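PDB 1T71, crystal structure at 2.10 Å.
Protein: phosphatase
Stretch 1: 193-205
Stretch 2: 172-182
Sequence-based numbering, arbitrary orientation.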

# COMPACT_ATOMS: atom_id res chain seq x y z
N ILE A 193 -4.53 11.92 -13.27
CA ILE A 193 -3.22 12.28 -13.77
C ILE A 193 -3.28 13.75 -13.35
O ILE A 193 -4.28 14.42 -13.60
CB ILE A 193 -3.16 12.19 -15.32
CG1 ILE A 193 -3.26 10.73 -15.76
CG2 ILE A 193 -1.87 12.84 -15.83
CD1 ILE A 193 -3.17 10.52 -17.27
N THR A 194 -2.24 14.24 -12.67
CA THR A 194 -2.25 15.63 -12.20
C THR A 194 -1.93 16.61 -13.33
O THR A 194 -1.46 16.21 -14.39
CB THR A 194 -1.21 15.85 -11.08
OG1 THR A 194 0.11 15.77 -11.63
CG2 THR A 194 -1.36 14.78 -9.98
N PRO A 195 -2.18 17.91 -13.10
CA PRO A 195 -1.90 18.94 -14.10
C PRO A 195 -0.42 19.01 -14.43
O PRO A 195 -0.02 19.65 -15.41
CB PRO A 195 -2.38 20.23 -13.43
CG PRO A 195 -3.48 19.75 -12.53
CD PRO A 195 -2.89 18.49 -11.94
N LYS A 196 0.40 18.36 -13.60
CA LYS A 196 1.86 18.32 -13.78
C LYS A 196 2.34 17.01 -14.39
O LYS A 196 3.54 16.81 -14.57
CB LYS A 196 2.59 18.54 -12.46
CG LYS A 196 3.07 19.96 -12.20
CD LYS A 196 2.03 20.79 -11.49
CE LYS A 196 2.65 22.10 -10.98
NZ LYS A 196 3.81 21.86 -10.07
N GLY A 197 1.42 16.09 -14.68
CA GLY A 197 1.83 14.85 -15.29
C GLY A 197 2.13 13.67 -14.39
O GLY A 197 2.72 12.69 -14.85
N SER A 198 1.74 13.75 -13.13
CA SER A 198 1.96 12.64 -12.21
C SER A 198 0.63 11.94 -11.97
O SER A 198 -0.41 12.36 -12.48
CB SER A 198 2.49 13.14 -10.87
OG SER A 198 3.76 13.74 -11.02
N ALA A 199 0.67 10.86 -11.20
CA ALA A 199 -0.54 10.15 -10.85
C ALA A 199 -0.71 10.36 -9.35
O ALA A 199 0.26 10.29 -8.60
CB ALA A 199 -0.41 8.67 -11.17
N TYR A 200 -1.93 10.65 -8.92
CA TYR A 200 -2.21 10.87 -7.49
C TYR A 200 -3.54 10.27 -7.06
O TYR A 200 -4.48 10.20 -7.85
CB TYR A 200 -2.25 12.36 -7.15
CG TYR A 200 -2.70 12.62 -5.72
CD1 TYR A 200 -1.85 12.39 -4.65
CD2 TYR A 200 -4.00 13.06 -5.45
CE1 TYR A 200 -2.27 12.58 -3.34
CE2 TYR A 200 -4.44 13.25 -4.12
CZ TYR A 200 -3.56 13.01 -3.07
OH TYR A 200 -3.97 13.17 -1.76
N ILE A 201 -3.60 9.86 -5.80
CA ILE A 201 -4.82 9.33 -5.20
C ILE A 201 -4.62 9.41 -3.69
O ILE A 201 -3.58 8.99 -3.16
CB ILE A 201 -5.13 7.87 -5.66
CG1 ILE A 201 -6.52 7.47 -5.16
CG2 ILE A 201 -4.07 6.91 -5.15
CD1 ILE A 201 -6.98 6.09 -5.62
N THR A 202 -5.59 9.98 -2.98
CA THR A 202 -5.49 10.13 -1.54
C THR A 202 -5.29 8.79 -0.84
O THR A 202 -4.48 8.69 0.07
CB THR A 202 -6.73 10.86 -0.97
OG1 THR A 202 -6.76 12.19 -1.50
CG2 THR A 202 -6.65 10.94 0.55
N ASP A 203 -6.03 7.77 -1.27
CA ASP A 203 -5.87 6.43 -0.70
C ASP A 203 -6.28 5.34 -1.70
O ASP A 203 -7.39 5.35 -2.23
CB ASP A 203 -6.67 6.27 0.60
CG ASP A 203 -6.10 5.17 1.50
OD1 ASP A 203 -6.01 4.01 1.03
OD2 ASP A 203 -5.73 5.48 2.65
N VAL A 204 -5.37 4.40 -1.94
CA VAL A 204 -5.64 3.30 -2.86
C VAL A 204 -6.71 2.35 -2.32
O VAL A 204 -7.50 1.78 -3.07
CB VAL A 204 -4.36 2.48 -3.12
CG1 VAL A 204 -4.67 1.29 -4.03
CG2 VAL A 204 -3.30 3.37 -3.75
N GLY A 205 -6.74 2.19 -1.01
CA GLY A 205 -7.72 1.28 -0.43
C GLY A 205 -7.03 0.03 0.08
O GLY A 205 -5.80 -0.03 0.13
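Stretch 2, residues 172-182: FDGYVTTIFGT

The most striking feature of this contact is a very short approach: Ser-198 OG lies only 2.3 Å from Asp-173 O. Ser-198 OG is also 2.6 Å from Val-176 O, and its one proton cannot serve both carbonyls fully, so the choice between them stays open. A serine suits this place because its small side chain points toward stretch 2 and brings a hydroxyl within reach of two backbone oxygens.

Beside it, Thr-194 OG1 donates a short hydrogen bond to Asp-173 OD2 at 2.5 Å. Thr-194 opens a type I turn that ends at Gly-197, whose positive phi of 93° favours glycine; Thr-194 OG1 also accepts from Ser-198 N at 3.0 Å, tying the turn to the residue just before the strand.

From there stretch 2 runs as an extended strand, 178-182, alongside strand 199-201, parallel to it with 13° between their directions and a closest approach of 4.8 Å. The hydrogen bonds alternate in the parallel manner: Ala-199 N to Thr-177 O (3.0 Å), Ile-179 N to Ala-199 O (2.9 Å), a weak one from Ile-201 N to Ile-179 O (3.4 Å), and Gly-181 N to Ile-201 O (3.0 Å). Beyond the strand the regular alternation breaks: the loop residue Val-204, not Asp-203, donates from its N to Gly-181 O at 2.9 Å.

Side chains pair by face. Phe-180 shares one with Ala-199 and Ile-201: Phe-180 CE1 lies 3.9 Å from Ala-199 CB and Phe-180 CD1 3.5 Å from Ile-201 CG2, the small alanine leaving room for the ring. On the other face Tyr-200 CD1 packs 3.7 Å from Ile-179 CG2. Gly-181 must be bare, since a CB there would stand 2.0 Å from Thr-202 O; without one, Gly-181 CA approaches Thr-202 O to 3.2 Å.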

# COMPACT_ATOMS: atom_id res chain seq x y z
N PHE A 172 5.15 17.73 -3.90
CA PHE A 172 5.95 16.98 -4.87
C PHE A 172 5.29 16.63 -6.21
O PHE A 172 5.84 15.85 -6.98
CB PHE A 172 6.43 15.67 -4.23
CG PHE A 172 7.20 15.87 -2.96
CD1 PHE A 172 6.56 15.75 -1.72
CD2 PHE A 172 8.56 16.18 -2.98
CE1 PHE A 172 7.26 15.95 -0.53
CE2 PHE A 172 9.27 16.37 -1.80
CZ PHE A 172 8.62 16.25 -0.58
N ASP A 173 4.14 17.22 -6.50
CA ASP A 173 3.42 16.90 -7.73
C ASP A 173 4.22 16.56 -8.99
O ASP A 173 4.11 15.45 -9.50
CB ASP A 173 2.42 18.00 -8.08
CG ASP A 173 1.52 17.62 -9.25
OD1 ASP A 173 0.60 18.39 -9.60
OD2 ASP A 173 1.72 16.53 -9.83
N GLY A 174 5.03 17.46 -9.50
CA GLY A 174 5.75 17.09 -10.72
C GLY A 174 7.13 16.50 -10.55
O GLY A 174 7.73 16.03 -11.52
N TYR A 175 7.64 16.49 -9.32
CA TYR A 175 8.97 15.98 -9.03
C TYR A 175 9.06 14.46 -8.92
O TYR A 175 10.15 13.91 -8.74
CB TYR A 175 9.49 16.63 -7.75
CG TYR A 175 9.72 18.11 -7.91
CD1 TYR A 175 11.00 18.60 -8.17
CD2 TYR A 175 8.66 19.01 -7.85
CE1 TYR A 175 11.22 19.96 -8.36
CE2 TYR A 175 8.87 20.37 -8.04
CZ TYR A 175 10.16 20.84 -8.29
OH TYR A 175 10.38 22.18 -8.50
N VAL A 176 7.91 13.80 -9.01
CA VAL A 176 7.85 12.35 -8.92
C VAL A 176 6.82 11.81 -9.91
O VAL A 176 6.00 12.57 -10.44
CB VAL A 176 7.49 11.93 -7.47
CG1 VAL A 176 6.79 10.59 -7.44
CG2 VAL A 176 8.77 11.85 -6.63
N THR A 177 6.87 10.51 -10.19
CA THR A 177 5.94 9.90 -11.13
C THR A 177 4.57 9.68 -10.49
O THR A 177 3.55 10.06 -11.05
CB THR A 177 6.47 8.54 -11.64
OG1 THR A 177 7.81 8.70 -12.12
CG2 THR A 177 5.59 8.02 -12.77
N THR A 178 4.54 9.05 -9.32
CA THR A 178 3.27 8.81 -8.64
C THR A 178 3.34 9.05 -7.14
O THR A 178 4.37 8.86 -6.50
CB THR A 178 2.75 7.36 -8.85
OG1 THR A 178 3.51 6.45 -8.05
CG2 THR A 178 2.86 6.95 -10.30
N ILE A 179 2.21 9.50 -6.60
CA ILE A 179 2.06 9.76 -5.18
C ILE A 179 0.79 9.00 -4.80
O ILE A 179 -0.32 9.50 -5.00
CB ILE A 179 1.81 11.26 -4.90
CG1 ILE A 179 3.01 12.10 -5.37
CG2 ILE A 179 1.54 11.48 -3.43
CD1 ILE A 179 4.25 11.90 -4.54
N PHE A 180 0.95 7.79 -4.28
CA PHE A 180 -0.21 6.98 -3.88
C PHE A 180 -0.31 6.89 -2.36
O PHE A 180 0.63 6.42 -1.70
CB PHE A 180 -0.13 5.56 -4.45
CG PHE A 180 -0.22 5.48 -5.95
CD1 PHE A 180 -0.91 6.44 -6.68
CD2 PHE A 180 0.36 4.41 -6.63
CE1 PHE A 180 -1.04 6.33 -8.07
CE2 PHE A 180 0.23 4.29 -8.02
CZ PHE A 180 -0.47 5.25 -8.74
N GLY A 181 -1.43 7.33 -1.81
CA GLY A 181 -1.62 7.25 -0.37
C GLY A 181 -2.19 5.89 0.03
O GLY A 181 -2.94 5.27 -0.72
N THR A 182 -1.81 5.43 1.22
CA THR A 182 -2.29 4.15 1.76
C THR A 182 -2.45 4.32 3.27
O THR A 182 -2.08 5.36 3.82
CB THR A 182 -1.29 2.99 1.50
OG1 THR A 182 0.03 3.37 1.93
CG2 THR A 182 -1.25 2.64 0.01